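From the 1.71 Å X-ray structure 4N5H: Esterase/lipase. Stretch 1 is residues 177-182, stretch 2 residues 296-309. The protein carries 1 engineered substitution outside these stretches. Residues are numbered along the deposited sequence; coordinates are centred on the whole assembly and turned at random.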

# COMPACT_ATOMS: atom_id res chain seq x y z
N PHE A 177 -7.32 -8.44 -37.61
CA PHE A 177 -8.06 -7.56 -36.70
C PHE A 177 -9.52 -7.48 -37.12
O PHE A 177 -9.81 -7.16 -38.32
CB PHE A 177 -7.45 -6.17 -36.68
CG PHE A 177 -5.98 -6.17 -36.45
CD1 PHE A 177 -5.12 -5.58 -37.34
CD2 PHE A 177 -5.48 -6.80 -35.33
CE1 PHE A 177 -3.73 -5.62 -37.12
CE2 PHE A 177 -4.11 -6.81 -35.09
CZ PHE A 177 -3.23 -6.26 -36.00
N THR A 178 -10.41 -7.82 -36.22
CA THR A 178 -11.84 -7.72 -36.42
C THR A 178 -12.34 -6.26 -36.45
O THR A 178 -13.21 -5.89 -37.25
CB THR A 178 -12.56 -8.53 -35.31
OG1 THR A 178 -12.03 -9.84 -35.31
CG2 THR A 178 -14.06 -8.59 -35.54
N LEU A 179 -11.74 -5.43 -35.60
CA LEU A 179 -12.10 -4.05 -35.47
C LEU A 179 -10.83 -3.33 -34.97
O LEU A 179 -10.11 -3.92 -34.15
CB LEU A 179 -13.18 -3.91 -34.40
CG LEU A 179 -13.62 -2.48 -34.04
CD1 LEU A 179 -14.14 -1.61 -35.21
CD2 LEU A 179 -14.73 -2.54 -32.94
N VAL A 180 -10.63 -2.12 -35.39
CA VAL A 180 -9.57 -1.27 -34.91
C VAL A 180 -10.22 -0.02 -34.32
O VAL A 180 -10.82 0.81 -35.01
CB VAL A 180 -8.60 -0.90 -35.98
CG1 VAL A 180 -7.49 -0.08 -35.42
CG2 VAL A 180 -8.00 -2.11 -36.65
N ALA A 181 -10.08 0.11 -32.99
CA ALA A 181 -10.70 1.22 -32.25
C ALA A 181 -9.64 2.23 -31.79
O ALA A 181 -8.68 1.86 -31.09
CB ALA A 181 -11.45 0.76 -31.06
N LEU A 182 -9.79 3.45 -32.26
CA LEU A 182 -8.81 4.51 -31.98
C LEU A 182 -9.42 5.48 -31.02
O LEU A 182 -10.47 6.06 -31.30
CB LEU A 182 -8.39 5.19 -33.25
CG LEU A 182 -7.92 4.28 -34.39
CD1 LEU A 182 -7.65 5.10 -35.64
CD2 LEU A 182 -6.76 3.40 -34.03
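Stretch 2, residues 296-309: EMLRTFDALSKQQD

The contact between the two stretches centres on Leu179, whose side chain points toward the helix formed by residues 296-309. The rotamer has chi1 in t and chi2 in p, and both methyl groups lie on the helix surface. CD2 lies 3.7 Å from Thr300 CG2 and 3.7 Å from the backbone N of Phe301, and it packs against Phe301 CB at 4.1 Å; CD1 meets Leu304 CD1 at 3.9 Å. Leu179 thus lies across about two turns of the helix, from Met297, whose O is 4.0 Å from Leu179 CD2, to Leu304, close enough to touch main chain as well as side chains, and the CA atoms of Leu179 and Phe301 are accordingly only 6.1 Å apart.

The helix runs through the whole of stretch 2 and extends beyond it at both ends, held by regular i to i+4 backbone hydrogen bonds such as Phe301 N to Met297 O at 3.0 Å. Residues 179-182 form a strand in extended conformation that continues later in the chain. The two elements are nearly antiparallel, with a crossing angle of 165° and a closest approach of 9.4 Å between their axes. As the strand advances, its partners therefore come from earlier in the helix: Thr178, just before the strand, has its CA nearest that of Ser305, Leu179 is matched with Phe301, and Ala181 with Met297. The alternation of the strand sends Leu179 and Ala181 toward the helix, while Val180 and Leu182 make no contact with it. The small side chain of Ala181 meets the long one of Met297, extended with chi1 and chi2 both in t, and its CB lies 3.6 Å from Met297 SD.

Toward the other end, Thr178 also points at the helix and bridges the apolar and polar parts of the contact. Its CB lies at the edge of the Phe301 ring, near the ring plane, 3.9 Å from CE1. Its CG2 is 3.9 Å from Leu304 CB and 3.7 Å from Ser305 OG, a hydroxyl that donates back within the helix to Phe301 O at 3.0 Å.

No direct hydrogen bond joins the stretches. At the polar edge, Thr178 OG1 and Gln308 OE1 stand 3.9 Å apart, and a water molecule fills the role of a bridge: its oxygen lies 2.7 Å from Thr178 OG1 and 2.6 Å from Gln308 OE1, to which it donates. Altogether the contact buries 367 Å², counting both sides, and rests mainly on packing, with this water link at its margin.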

# COMPACT_ATOMS: atom_id res chain seq x y z
N GLU A 296 -19.71 0.32 -25.56
CA GLU A 296 -20.12 0.49 -26.93
C GLU A 296 -19.08 -0.06 -27.90
O GLU A 296 -19.38 -0.71 -28.91
CB GLU A 296 -20.46 1.93 -27.21
CG GLU A 296 -21.02 2.13 -28.60
CD GLU A 296 -21.82 3.46 -28.72
OE1 GLU A 296 -22.41 3.92 -27.71
OE2 GLU A 296 -21.80 4.02 -29.86
N MET A 297 -17.83 0.18 -27.60
CA MET A 297 -16.70 -0.45 -28.32
C MET A 297 -16.76 -1.96 -28.31
O MET A 297 -16.62 -2.61 -29.39
CB MET A 297 -15.40 0.08 -27.79
CG MET A 297 -14.17 -0.53 -28.45
SD MET A 297 -12.60 -0.05 -27.70
CE MET A 297 -12.65 -0.98 -26.12
N LEU A 298 -16.95 -2.55 -27.14
CA LEU A 298 -16.94 -4.02 -27.01
C LEU A 298 -18.17 -4.59 -27.74
O LEU A 298 -18.06 -5.66 -28.40
CB LEU A 298 -16.91 -4.48 -25.56
CG LEU A 298 -15.57 -4.12 -24.89
CD1 LEU A 298 -15.75 -4.42 -23.40
CD2 LEU A 298 -14.37 -4.88 -25.47
N ARG A 299 -19.28 -3.85 -27.67
CA ARG A 299 -20.48 -4.34 -28.41
C ARG A 299 -20.32 -4.24 -29.93
O ARG A 299 -20.85 -5.13 -30.65
CB ARG A 299 -21.74 -3.64 -27.97
CG ARG A 299 -22.18 -3.94 -26.55
CD ARG A 299 -22.29 -5.42 -26.19
NE ARG A 299 -21.07 -6.17 -25.73
CZ ARG A 299 -20.60 -6.15 -24.50
NH1 ARG A 299 -21.22 -5.36 -23.58
NH2 ARG A 299 -19.54 -6.88 -24.12
N THR A 300 -19.63 -3.23 -30.45
CA THR A 300 -19.35 -3.12 -31.85
C THR A 300 -18.50 -4.31 -32.25
O THR A 300 -18.74 -4.97 -33.32
CB THR A 300 -18.66 -1.80 -32.13
OG1 THR A 300 -19.52 -0.74 -31.71
CG2 THR A 300 -18.29 -1.61 -33.62
N PHE A 301 -17.47 -4.57 -31.44
CA PHE A 301 -16.56 -5.71 -31.67
C PHE A 301 -17.35 -7.02 -31.72
O PHE A 301 -17.15 -7.84 -32.59
CB PHE A 301 -15.50 -5.72 -30.52
CG PHE A 301 -14.60 -6.91 -30.46
CD1 PHE A 301 -14.09 -7.50 -31.60
CD2 PHE A 301 -14.12 -7.35 -29.22
CE1 PHE A 301 -13.19 -8.53 -31.49
CE2 PHE A 301 -13.19 -8.41 -29.11
CZ PHE A 301 -12.76 -9.02 -30.26
N ASP A 302 -18.19 -7.20 -30.76
CA ASP A 302 -18.99 -8.44 -30.65
C ASP A 302 -19.91 -8.55 -31.88
O ASP A 302 -20.07 -9.67 -32.39
CB ASP A 302 -19.92 -8.40 -29.44
CG ASP A 302 -19.19 -8.53 -28.10
OD1 ASP A 302 -17.99 -8.89 -28.06
OD2 ASP A 302 -19.90 -8.44 -27.10
N ALA A 303 -20.49 -7.46 -32.32
CA ALA A 303 -21.38 -7.54 -33.48
C ALA A 303 -20.62 -7.95 -34.76
O ALA A 303 -21.08 -8.80 -35.52
CB ALA A 303 -22.10 -6.25 -33.68
N LEU A 304 -19.41 -7.40 -34.96
CA LEU A 304 -18.56 -7.70 -36.07
C LEU A 304 -18.10 -9.14 -35.95
O LEU A 304 -18.00 -9.81 -37.01
CB LEU A 304 -17.43 -6.77 -36.21
CG LEU A 304 -17.79 -5.38 -36.61
CD1 LEU A 304 -16.70 -4.33 -36.34
CD2 LEU A 304 -18.15 -5.34 -38.11
N SER A 305 -17.84 -9.64 -34.72
CA SER A 305 -17.38 -11.00 -34.50
C SER A 305 -18.50 -12.00 -34.89
O SER A 305 -18.20 -13.04 -35.45
CB SER A 305 -16.99 -11.23 -33.06
OG SER A 305 -15.80 -10.46 -32.80
N LYS A 306 -19.72 -11.67 -34.48
CA LYS A 306 -20.90 -12.53 -34.73
C LYS A 306 -21.14 -12.60 -36.22
O LYS A 306 -21.49 -13.64 -36.79
CB LYS A 306 -22.15 -11.95 -34.05
CG LYS A 306 -22.25 -12.30 -32.56
N GLN A 307 -21.03 -11.50 -36.88
CA GLN A 307 -21.21 -11.48 -38.34
C GLN A 307 -20.19 -12.33 -39.02
O GLN A 307 -20.49 -13.06 -40.00
CB GLN A 307 -21.16 -10.08 -38.94
CG GLN A 307 -22.32 -9.23 -38.50
CD GLN A 307 -22.11 -7.72 -38.66
OE1 GLN A 307 -21.31 -7.23 -39.50
NE2 GLN A 307 -22.87 -6.96 -37.88
N GLN A 308 -18.96 -12.23 -38.55
CA GLN A 308 -17.88 -13.08 -39.10
C GLN A 308 -18.26 -14.57 -38.87
O GLN A 308 -18.15 -15.43 -39.78
CB GLN A 308 -16.57 -12.74 -38.42
CG GLN A 308 -15.42 -13.58 -38.85
CD GLN A 308 -14.21 -13.32 -37.94
OE1 GLN A 308 -13.75 -12.21 -37.82
NE2 GLN A 308 -13.79 -14.32 -37.24
N ASP A 309 -18.71 -14.93 -37.68
CA ASP A 309 -19.04 -16.33 -37.41
C ASP A 309 -20.22 -16.87 -38.30
O ASP A 309 -20.22 -18.06 -38.71
CB ASP A 309 -19.51 -16.53 -35.94
CG ASP A 309 -18.38 -16.29 -34.93
OD1 ASP A 309 -17.19 -16.32 -35.39
OD2 ASP A 309 -18.73 -16.06 -33.75
O HOH W 1 -11.33 -11.38 -37.35